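Local atomic coordinates of phosphatidylglycerol lysyltransferase C-terminal domain-containing protein (Bacteroides thetaiotaomicron, PDB entry 2HQY), a protein that is of unknown function but binds coenzyme A and, from its phosphatidylglycerol lysyltransferase C-terminal family, is possibly an acyl- or aminoacyltransferase. Residues D42-V47 and V53-A58; N150-Y155 and T240-A245; I165-D170 and G215-F220. All coordinates share one frame; numbering follows the deposited sequence.

Contact 1 (D42-V47 and V53-A58)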
loop_
_atom_site.group_PDB
_atom_site.type_symbol
_atom_site.label_atom_id
_atom_site.label_comp_id
_atom_site.label_asym_id
_atom_site.label_seq_id
_atom_site.Cartn_x
_atom_site.Cartn_y
_atom_site.Cartn_z
ATOM N N ASP A 42 -4.902 -0.716 3.176
ATOM C CA ASP A 42 -5.577 -1.013 1.897
ATOM C C ASP A 42 -6.817 -0.121 1.729
ATOM O O ASP A 42 -7.883 -0.581 1.327
ATOM C CB ASP A 42 -5.972 -2.496 1.817
ATOM C CG ASP A 42 -4.773 -3.427 1.636
ATOM O OD1 ASP A 42 -3.620 -2.970 1.409
ATOM O OD2 ASP A 42 -5.016 -4.642 1.722
ATOM N N THR A 43 -6.654 1.160 2.038
ATOM C CA THR A 43 -7.741 2.138 2.184
ATOM C C THR A 43 -8.557 2.344 0.904
ATOM O O THR A 43 -7.986 2.539 -0.178
ATOM C CB THR A 43 -7.136 3.453 2.695
ATOM O OG1 THR A 43 -6.414 3.145 3.908
ATOM C CG2 THR A 43 -8.188 4.526 2.940
ATOM N N GLN A 44 -9.876 2.288 1.051
ATOM C CA GLN A 44 -10.789 2.575 -0.069
ATOM C C GLN A 44 -11.803 3.645 0.338
ATOM O O GLN A 44 -11.992 3.904 1.532
ATOM C CB GLN A 44 -11.469 1.275 -0.530
ATOM C CG GLN A 44 -10.489 0.247 -1.014
ATOM C CD GLN A 44 -11.153 -1.070 -1.444
ATOM O OE1 GLN A 44 -12.189 -1.473 -0.922
ATOM N NE2 GLN A 44 -10.506 -1.766 -2.395
ATOM N N PHE A 45 -12.441 4.275 -0.642
ATOM C CA PHE A 45 -13.509 5.232 -0.367
ATOM C C PHE A 45 -14.625 5.088 -1.392
ATOM O O PHE A 45 -14.457 4.499 -2.468
ATOM C CB PHE A 45 -13.007 6.685 -0.365
ATOM C CG PHE A 45 -12.762 7.247 -1.743
ATOM C CD1 PHE A 45 -13.707 8.073 -2.359
ATOM C CD2 PHE A 45 -11.607 6.914 -2.435
ATOM C CE1 PHE A 45 -13.488 8.573 -3.635
ATOM C CE2 PHE A 45 -11.372 7.412 -3.721
ATOM C CZ PHE A 45 -12.311 8.247 -4.324
ATOM N N ALA A 46 -15.758 5.670 -1.040
ATOM C CA ALA A 46 -16.877 5.798 -1.953
ATOM C C ALA A 46 -17.678 7.017 -1.558
ATOM O O ALA A 46 -17.672 7.431 -0.401
ATOM C CB ALA A 46 -17.740 4.547 -1.930
ATOM N N VAL A 47 -18.308 7.637 -2.548
ATOM C CA VAL A 47 -19.438 8.510 -2.265
ATOM C C VAL A 47 -20.726 7.646 -2.384
ATOM O O VAL A 47 -21.003 6.998 -3.414
ATOM C CB VAL A 47 -19.415 9.782 -3.148
ATOM C CG1 VAL A 47 -20.575 10.731 -2.783
ATOM C CG2 VAL A 47 -18.078 10.487 -3.004
ATOM N N VAL A 53 -17.493 8.060 2.365
ATOM C CA VAL A 53 -17.229 6.948 3.302
ATOM C C VAL A 53 -15.899 6.241 3.019
ATOM O O VAL A 53 -15.511 6.132 1.872
ATOM C CB VAL A 53 -18.421 5.952 3.280
ATOM C CG1 VAL A 53 -19.694 6.643 3.823
ATOM C CG2 VAL A 53 -18.696 5.461 1.853
ATOM N N PHE A 54 -15.195 5.798 4.062
ATOM C CA PHE A 54 -13.875 5.152 3.912
ATOM C C PHE A 54 -13.975 3.758 4.519
ATOM O O PHE A 54 -14.762 3.542 5.455
ATOM C CB PHE A 54 -12.771 5.944 4.600
ATOM C CG PHE A 54 -12.488 7.283 3.970
ATOM C CD1 PHE A 54 -11.655 7.381 2.857
ATOM C CD2 PHE A 54 -13.085 8.440 4.470
ATOM C CE1 PHE A 54 -11.383 8.639 2.247
ATOM C CE2 PHE A 54 -12.827 9.708 3.871
ATOM C CZ PHE A 54 -11.979 9.801 2.756
ATOM N N LYS A 55 -13.207 2.826 3.946
ATOM C CA LYS A 55 -13.158 1.414 4.374
ATOM C C LYS A 55 -11.673 1.059 4.483
ATOM O O LYS A 55 -10.896 1.355 3.539
ATOM C CB LYS A 55 -13.880 0.555 3.344
ATOM C CG LYS A 55 -13.828 -0.964 3.520
ATOM C CD LYS A 55 -14.660 -1.592 2.405
ATOM C CE LYS A 55 -14.832 -3.122 2.547
ATOM N NZ LYS A 55 -15.676 -3.654 1.401
ATOM N N PHE A 56 -11.299 0.493 5.638
ATOM C CA PHE A 56 -9.905 0.173 6.035
ATOM C C PHE A 56 -9.825 -1.258 6.541
ATOM O O PHE A 56 -10.751 -1.740 7.206
ATOM C CB PHE A 56 -9.412 0.977 7.274
ATOM C CG PHE A 56 -9.569 2.437 7.167
ATOM C CD1 PHE A 56 -8.524 3.231 6.637
ATOM C CD2 PHE A 56 -10.716 3.049 7.645
ATOM C CE1 PHE A 56 -8.661 4.641 6.539
ATOM C CE2 PHE A 56 -10.863 4.448 7.559
ATOM C CZ PHE A 56 -9.857 5.245 7.003
ATOM N N TRP A 57 -8.687 -1.895 6.309
ATOM C CA TRP A 57 -8.379 -3.158 6.957
ATOM C C TRP A 57 -7.203 -2.894 7.891
ATOM O O TRP A 57 -6.086 -2.634 7.434
ATOM C CB TRP A 57 -8.008 -4.223 5.924
ATOM C CG TRP A 57 -9.195 -4.644 5.094
ATOM C CD1 TRP A 57 -9.587 -4.108 3.896
ATOM C CD2 TRP A 57 -10.149 -5.669 5.411
ATOM N NE1 TRP A 57 -10.716 -4.758 3.433
ATOM C CE2 TRP A 57 -11.096 -5.703 4.351
ATOM C CE3 TRP A 57 -10.307 -6.553 6.493
ATOM C CZ2 TRP A 57 -12.164 -6.609 4.329
ATOM C CZ3 TRP A 57 -11.377 -7.459 6.470
ATOM C CH2 TRP A 57 -12.292 -7.471 5.387
ATOM N N ALA A 58 -7.501 -2.880 9.192
ATOM C CA ALA A 58 -6.492 -2.718 10.234
ATOM C C ALA A 58 -6.171 -4.117 10.694
ATOM O O ALA A 58 -6.845 -4.660 11.604
ATOM C CB ALA A 58 -7.051 -1.888 11.379
HETATM O O HOH W 1 -14.412 -3.103 -0.980
HETATM O O HOH W 2 -11.507 -3.629 0.759
#
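Thr43 and Phe56 meet because the threonine carries CG2 anti to its backbone N and OG1 anti to its carbonyl carbon (chi1 -55°), while Phe56, with CG anti to its carbonyl carbon (chi1 -53°), turns its ring the same way. The two side chains lie alongside each other at the open end of an antiparallel beta hairpin formed by strands 44-48 and 51-58. Thr43 CG2 lies 3.6 Å from Phe56 CE1 and OG1 3.5 Å from CD1, so methyl and hydroxyl share one side of the phenyl group. An alanine here would lose both branches and would probably leave that stretch of the Phe56 ring without its neighbour, freer to shift. Two hydrogen-bonded pairs flank the non-hydrogen-bonded pair Phe45-Phe54. Gln44 N reaches Lys55 O at 2.8 Å almost on the carbonyl's own axis, whereas Lys55 N approaches Gln44 O from above the carbonyl plane; Ala46 and Val53 exchange the other two bonds. On the face of Phe45 and Phe54, Phe45 CB sits 3.6 Å from Phe54 CD1, and helix 12-19 covers both rings through Ile15. Gln44 and Lys55 run side by side on the other face, in extended chains. Lys55 NZ forms salt bridges with Glu87 and Asp83, and Gln44 NE2 bonds to Asp6 and to Asn200 of the second subunit; Arg192 of that subunit pairs with Asp42, so this end of the hairpin also belongs to the dimer interface. Gln44 OE1 accepts from two waters at once: one receives a bond from Lys55 NZ at 2.8 Å, the other lies in the plane of the Trp57 indole, at its edge, and accepts a hydrogen bond from Trp57 NE1 at 3.0 Å.

Contact 2 (N150-Y155 and T240-A245)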
loop_
_atom_site.group_PDB
_atom_site.type_symbol
_atom_site.label_atom_id
_atom_site.label_comp_id
_atom_site.label_asym_id
_atom_site.label_seq_id
_atom_site.Cartn_x
_atom_site.Cartn_y
_atom_site.Cartn_z
ATOM N N ASN A 150 20.098 32.250 20.307
ATOM C CA ASN A 150 21.386 32.615 20.896
ATOM C C ASN A 150 22.508 31.660 20.513
ATOM O O ASN A 150 23.623 32.094 20.207
ATOM C CB ASN A 150 21.265 32.671 22.412
ATOM C CG ASN A 150 20.767 34.002 22.901
ATOM O OD1 ASN A 150 20.894 35.020 22.218
ATOM N ND2 ASN A 150 20.211 34.013 24.107
ATOM N N THR A 151 22.208 30.364 20.519
ATOM C CA THR A 151 23.204 29.350 20.198
ATOM C C THR A 151 23.471 29.318 18.700
ATOM O O THR A 151 24.628 29.210 18.289
ATOM C CB THR A 151 22.782 27.962 20.701
ATOM O OG1 THR A 151 22.552 28.042 22.107
ATOM C CG2 THR A 151 23.884 26.924 20.443
ATOM N N TYR A 152 22.405 29.465 17.902
ATOM C CA TYR A 152 22.491 29.359 16.449
ATOM C C TYR A 152 21.919 30.606 15.756
ATOM O O TYR A 152 20.893 30.517 15.068
ATOM C CB TYR A 152 21.752 28.098 15.979
ATOM C CG TYR A 152 22.156 26.821 16.695
ATOM C CD1 TYR A 152 21.277 26.181 17.581
ATOM C CD2 TYR A 152 23.414 26.256 16.495
ATOM C CE1 TYR A 152 21.650 24.999 18.235
ATOM C CE2 TYR A 152 23.794 25.083 17.138
ATOM C CZ TYR A 152 22.908 24.460 17.998
ATOM O OH TYR A 152 23.309 23.311 18.634
ATOM N N PRO A 153 22.580 31.772 15.930
ATOM C CA PRO A 153 21.993 33.068 15.515
ATOM C C PRO A 153 21.772 33.202 14.002
ATOM O O PRO A 153 20.991 34.067 13.563
ATOM C CB PRO A 153 23.027 34.095 15.993
ATOM C CG PRO A 153 24.305 33.323 16.132
ATOM C CD PRO A 153 23.935 31.941 16.512
ATOM N N ASP A 154 22.480 32.371 13.243
ATOM C CA ASP A 154 22.472 32.366 11.787
ATOM C C ASP A 154 21.781 31.091 11.222
ATOM O O ASP A 154 22.044 30.619 10.097
ATOM C CB ASP A 154 23.907 32.397 11.306
ATOM C CG ASP A 154 24.721 31.240 11.853
ATOM O OD1 ASP A 154 24.206 30.474 12.714
ATOM O OD2 ASP A 154 25.901 31.126 11.437
ATOM N N TYR A 155 20.880 30.539 12.002
ATOM C CA TYR A 155 20.085 29.419 11.488
ATOM C C TYR A 155 19.268 29.879 10.263
ATOM O O TYR A 155 19.041 31.089 10.064
ATOM C CB TYR A 155 19.210 28.859 12.616
ATOM C CG TYR A 155 17.901 29.611 12.860
ATOM C CD1 TYR A 155 16.743 29.285 12.124
ATOM C CD2 TYR A 155 17.819 30.614 13.813
ATOM C CE1 TYR A 155 15.530 29.960 12.339
ATOM C CE2 TYR A 155 16.613 31.286 14.043
ATOM C CZ TYR A 155 15.495 30.970 13.296
ATOM O OH TYR A 155 14.313 31.629 13.545
ATOM N N THR A 240 18.700 14.884 16.821
ATOM C CA THR A 240 18.546 14.966 18.281
ATOM C C THR A 240 19.717 15.659 18.991
ATOM O O THR A 240 19.557 16.202 20.104
ATOM C CB THR A 240 18.211 13.575 18.892
ATOM O OG1 THR A 240 17.702 13.740 20.223
ATOM C CG2 THR A 240 19.409 12.620 18.851
ATOM N N SER A 241 20.876 15.679 18.336
ATOM C CA SER A 241 22.041 16.358 18.902
ATOM C C SER A 241 21.961 17.884 18.813
ATOM O O SER A 241 22.881 18.579 19.251
ATOM C CB SER A 241 23.332 15.841 18.263
ATOM O OG SER A 241 23.337 16.057 16.862
ATOM N N ILE A 242 20.875 18.404 18.232
ATOM C CA ILE A 242 20.646 19.850 18.155
ATOM C C ILE A 242 19.538 20.264 19.125
ATOM O O ILE A 242 18.352 20.006 18.888
ATOM C CB ILE A 242 20.313 20.319 16.715
ATOM C CG1 ILE A 242 21.283 19.705 15.686
ATOM C CG2 ILE A 242 20.274 21.865 16.622
ATOM C CD1 ILE A 242 22.737 20.127 15.837
ATOM N N ASP A 243 19.942 20.904 20.219
ATOM C CA ASP A 243 19.036 21.373 21.268
ATOM C C ASP A 243 18.143 22.518 20.765
ATOM O O ASP A 243 18.647 23.533 20.306
ATOM C CB ASP A 243 19.877 21.849 22.458
ATOM C CG ASP A 243 19.096 21.910 23.759
ATOM O OD1 ASP A 243 19.338 21.046 24.636
ATOM O OD2 ASP A 243 18.247 22.820 23.918
ATOM N N GLY A 244 16.822 22.352 20.866
ATOM C CA GLY A 244 15.877 23.431 20.512
ATOM C C GLY A 244 15.353 23.363 19.089
ATOM O O GLY A 244 14.519 24.186 18.667
ATOM N N ALA A 245 15.852 22.402 18.321
ATOM C CA ALA A 245 15.421 22.303 16.938
ATOM C C ALA A 245 13.934 21.965 16.806
ATOM O O ALA A 245 13.272 22.530 15.955
ATOM C CB ALA A 245 16.275 21.307 16.152
#
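Tyr152 touches Ile242 by apolar packing, the main interaction between the end of helix 139-151 and the loop that precedes helix 245-256. The methyl CG2 of Ile242 comes obliquely to the outer end of the ring, 3.8 Å from Tyr152 CE1 and 3.9 Å from Tyr152 OH, so that it lies beside the phenolic corner. Ile242 holds CG2 anti to its backbone N and CG1 anti to its carbonyl carbon (chi1 -46°), which sends one branch to the tyrosine and the other toward Lys216 and Val218 of strand 216-227. The residue thus bridges the tyrosine and that strand.

The second kind of approach is polar atom to ring edge. The carbonyl oxygen of Asp243 lies near the plane of the Tyr152 ring, 3.9 Å from CE1, where the slightly positive rim of the aromatic group faces it; this is a loose contact, and no hydrogen bond links the two segments.

Packing within 150-155 covers one face of the ring: Thr151 CG2 stands over its centre, 3.5 Å above the plane. Outside the segment, Phe148 and Val213 also touch Tyr152.

Backbone turns shape both sides. Tyr152 is the first residue beyond the helix and opens a type I beta turn, closed by the bond from Tyr155 N to Tyr152 O at 3.1 Å. Across from it, Ile242 begins a type II turn ending at Ala245. Its third residue, Gly244, has a positive phi of 95° and occupies the N-cap position of helix 245-256. The arrangement is a small surface contact between a helix exit and a turn leading into a helix N-terminus, the latter running directly into the coenzyme A-binding residue Tyr246.

Contact 3 (I165-D170 and G215-F220)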
loop_
_atom_site.group_PDB
_atom_site.type_symbol
_atom_site.label_atom_id
_atom_site.label_comp_id
_atom_site.label_asym_id
_atom_site.label_seq_id
_atom_site.Cartn_x
_atom_site.Cartn_y
_atom_site.Cartn_z
ATOM N N ILE A 165 13.435 18.248 -1.196
ATOM C CA ILE A 165 12.829 16.986 -0.761
ATOM C C ILE A 165 13.918 15.996 -0.361
ATOM O O ILE A 165 13.808 15.314 0.685
ATOM C CB ILE A 165 11.923 16.370 -1.866
ATOM C CG1 ILE A 165 10.820 17.358 -2.304
ATOM C CG2 ILE A 165 11.338 15.024 -1.404
ATOM C CD1 ILE A 165 9.594 17.450 -1.362
ATOM N N GLN A 166 14.981 15.927 -1.176
ATOM C CA GLN A 166 16.056 14.970 -0.885
ATOM C C GLN A 166 16.700 15.172 0.510
ATOM O O GLN A 166 17.036 14.176 1.209
ATOM C CB GLN A 166 17.112 14.925 -2.001
ATOM C CG GLN A 166 18.104 13.775 -1.827
ATOM C CD GLN A 166 17.410 12.415 -1.859
ATOM O OE1 GLN A 166 16.678 12.123 -2.794
ATOM N NE2 GLN A 166 17.657 11.577 -0.841
ATOM N N GLU A 167 16.906 16.419 0.927
ATOM C CA GLU A 167 17.537 16.571 2.249
ATOM C C GLU A 167 16.600 16.115 3.377
ATOM O O GLU A 167 17.058 15.599 4.413
ATOM C CB GLU A 167 18.114 17.968 2.485
ATOM C CG GLU A 167 17.156 19.092 2.400
ATOM C CD GLU A 167 17.826 20.421 2.744
ATOM O OE1 GLU A 167 19.026 20.448 3.070
ATOM O OE2 GLU A 167 17.151 21.444 2.672
ATOM N N CYS A 168 15.295 16.271 3.176
ATOM C CA CYS A 168 14.317 15.743 4.154
ATOM C C CYS A 168 14.424 14.210 4.187
ATOM O O CYS A 168 14.432 13.589 5.246
ATOM C CB CYS A 168 12.890 16.148 3.780
ATOM S SG CYS A 168 12.649 17.954 3.908
ATOM N N LEU A 169 14.501 13.596 3.009
ATOM C CA LEU A 169 14.625 12.126 2.954
ATOM C C LEU A 169 15.930 11.682 3.633
ATOM O O LEU A 169 15.963 10.641 4.312
ATOM C CB LEU A 169 14.580 11.637 1.499
ATOM C CG LEU A 169 13.194 11.745 0.846
ATOM C CD1 LEU A 169 13.263 11.614 -0.705
ATOM C CD2 LEU A 169 12.205 10.715 1.429
ATOM N N ASP A 170 16.983 12.476 3.451
ATOM C CA ASP A 170 18.311 12.181 4.049
ATOM C C ASP A 170 18.229 12.253 5.573
ATOM O O ASP A 170 18.741 11.344 6.242
ATOM C CB ASP A 170 19.382 13.146 3.505
ATOM C CG ASP A 170 19.753 12.866 2.039
ATOM O OD1 ASP A 170 19.351 11.837 1.472
ATOM O OD2 ASP A 170 20.466 13.694 1.450
ATOM N N GLY A 215 25.053 24.930 7.988
ATOM C CA GLY A 215 25.115 24.378 6.638
ATOM C C GLY A 215 24.447 23.024 6.374
ATOM O O GLY A 215 24.511 22.517 5.254
ATOM N N LYS A 216 23.821 22.428 7.390
ATOM C CA LYS A 216 23.121 21.151 7.193
ATOM C C LYS A 216 21.703 21.174 7.743
ATOM O O LYS A 216 21.387 21.903 8.693
ATOM C CB LYS A 216 23.895 19.968 7.781
ATOM C CG LYS A 216 24.009 19.938 9.325
ATOM C CD LYS A 216 24.364 18.501 9.807
ATOM C CE LYS A 216 25.069 18.489 11.187
ATOM N NZ LYS A 216 24.139 18.704 12.361
ATOM N N ILE A 217 20.861 20.348 7.137
ATOM C CA ILE A 217 19.508 20.182 7.625
ATOM C C ILE A 217 19.517 19.556 9.021
ATOM O O ILE A 217 20.238 18.563 9.277
ATOM C CB ILE A 217 18.635 19.349 6.664
ATOM C CG1 ILE A 217 17.208 19.253 7.212
ATOM C CG2 ILE A 217 19.243 17.939 6.421
ATOM C CD1 ILE A 217 16.220 18.543 6.230
ATOM N N VAL A 218 18.747 20.147 9.924
ATOM C CA VAL A 218 18.619 19.601 11.273
ATOM C C VAL A 218 17.172 19.314 11.704
ATOM O O VAL A 218 16.948 18.759 12.766
ATOM C CB VAL A 218 19.299 20.503 12.365
ATOM C CG1 VAL A 218 20.807 20.603 12.132
ATOM C CG2 VAL A 218 18.609 21.882 12.487
ATOM N N ALA A 219 16.191 19.725 10.903
ATOM C CA ALA A 219 14.785 19.399 11.198
ATOM C C ALA A 219 13.947 19.617 9.952
ATOM O O ALA A 219 14.333 20.420 9.100
ATOM C CB ALA A 219 14.243 20.272 12.334
ATOM N N PHE A 220 12.827 18.893 9.840
ATOM C CA PHE A 220 11.795 19.257 8.851
ATOM C C PHE A 220 10.416 18.897 9.394
ATOM O O PHE A 220 10.289 18.107 10.358
ATOM C CB PHE A 220 12.061 18.614 7.474
ATOM C CG PHE A 220 11.805 17.128 7.439
ATOM C CD1 PHE A 220 10.537 16.638 7.091
ATOM C CD2 PHE A 220 12.836 16.227 7.758
ATOM C CE1 PHE A 220 10.273 15.253 7.079
ATOM C CE2 PHE A 220 12.588 14.839 7.727
ATOM C CZ PHE A 220 11.287 14.364 7.396
HETATM O O HOH W 3 21.326 19.424 4.143
#
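Cys168 lies over one face of the Phe220 ring, its CB 3.9 Å from the ring centroid and only 9° off the normal, a CH-pi contact made almost squarely. The thiol leans toward the root of the phenylalanine: SG is 3.7 Å from Phe220 CB and meets the ring obliquely as a sulfur-aromatic contact. Phe220 holds CG between its backbone N and carbonyl carbon (chi1 72°), which lays the ring against the helix backbone and brings CE2 to 3.3 Å from Cys168 O.

Ile217 comes to the same helix from another point of the strand and crosses Glu167 obliquely. With CG1 anti to its backbone N the isoleucine extends CD1 to 3.6 Å from Glu167 O, and CD1 also nears Cys168 SG. The glutamate, extended beyond CG, passes across it, placing OE1 3.8 Å from Ile217 CB. One water bridges the two segments: it donates to Glu167 OE1 at 2.7 Å and accepts from Ile217 N at 3.2 Å. The other carboxylate oxygen, OE2, is hydrogen-bonded to His212, so both oxygens have partners.

Both inward-pointing strand side chains, Ile217 and Phe220, lie three residues apart because a classic beta bulge at Val218 and Ala219, opposite Leu211, intervenes. Helix 165-179 crosses strand 216-227 nearly at right angles, 93° between the short segments with axes 8.8 Å apart. Ile210 of strand 207-213 touches Glu167, Cys168 and Ile217, Val235 and Lys237 of strand 230-238 touch Phe220, and Leu198 of helix 185-199 meets Cys168.

How the contacts relate
Contact 1 comes first along the chain, in the hairpin of strands 44-48 and 51-58, and contact 3 is nested inside the loop that contact 2 closes. Contacts 1 and 2 lie on opposite sides of the chain's centre, their own centres about 42 Å apart; contacts 1 and 3 are about 33 Å apart between centres. Contacts 2 and 3 are neighbours, about 15 Å between centres, and touch where Ile242 CG1 meets Val218 CG1 at 3.7 Å, linking the loop before helix 245-256 to strand 216-227. This pair lies near the coenzyme A site, with the Ile242 and Phe220 side chains each about 10 Å from the bound ligand, while the distant hairpin of contact 1 meets the second subunit.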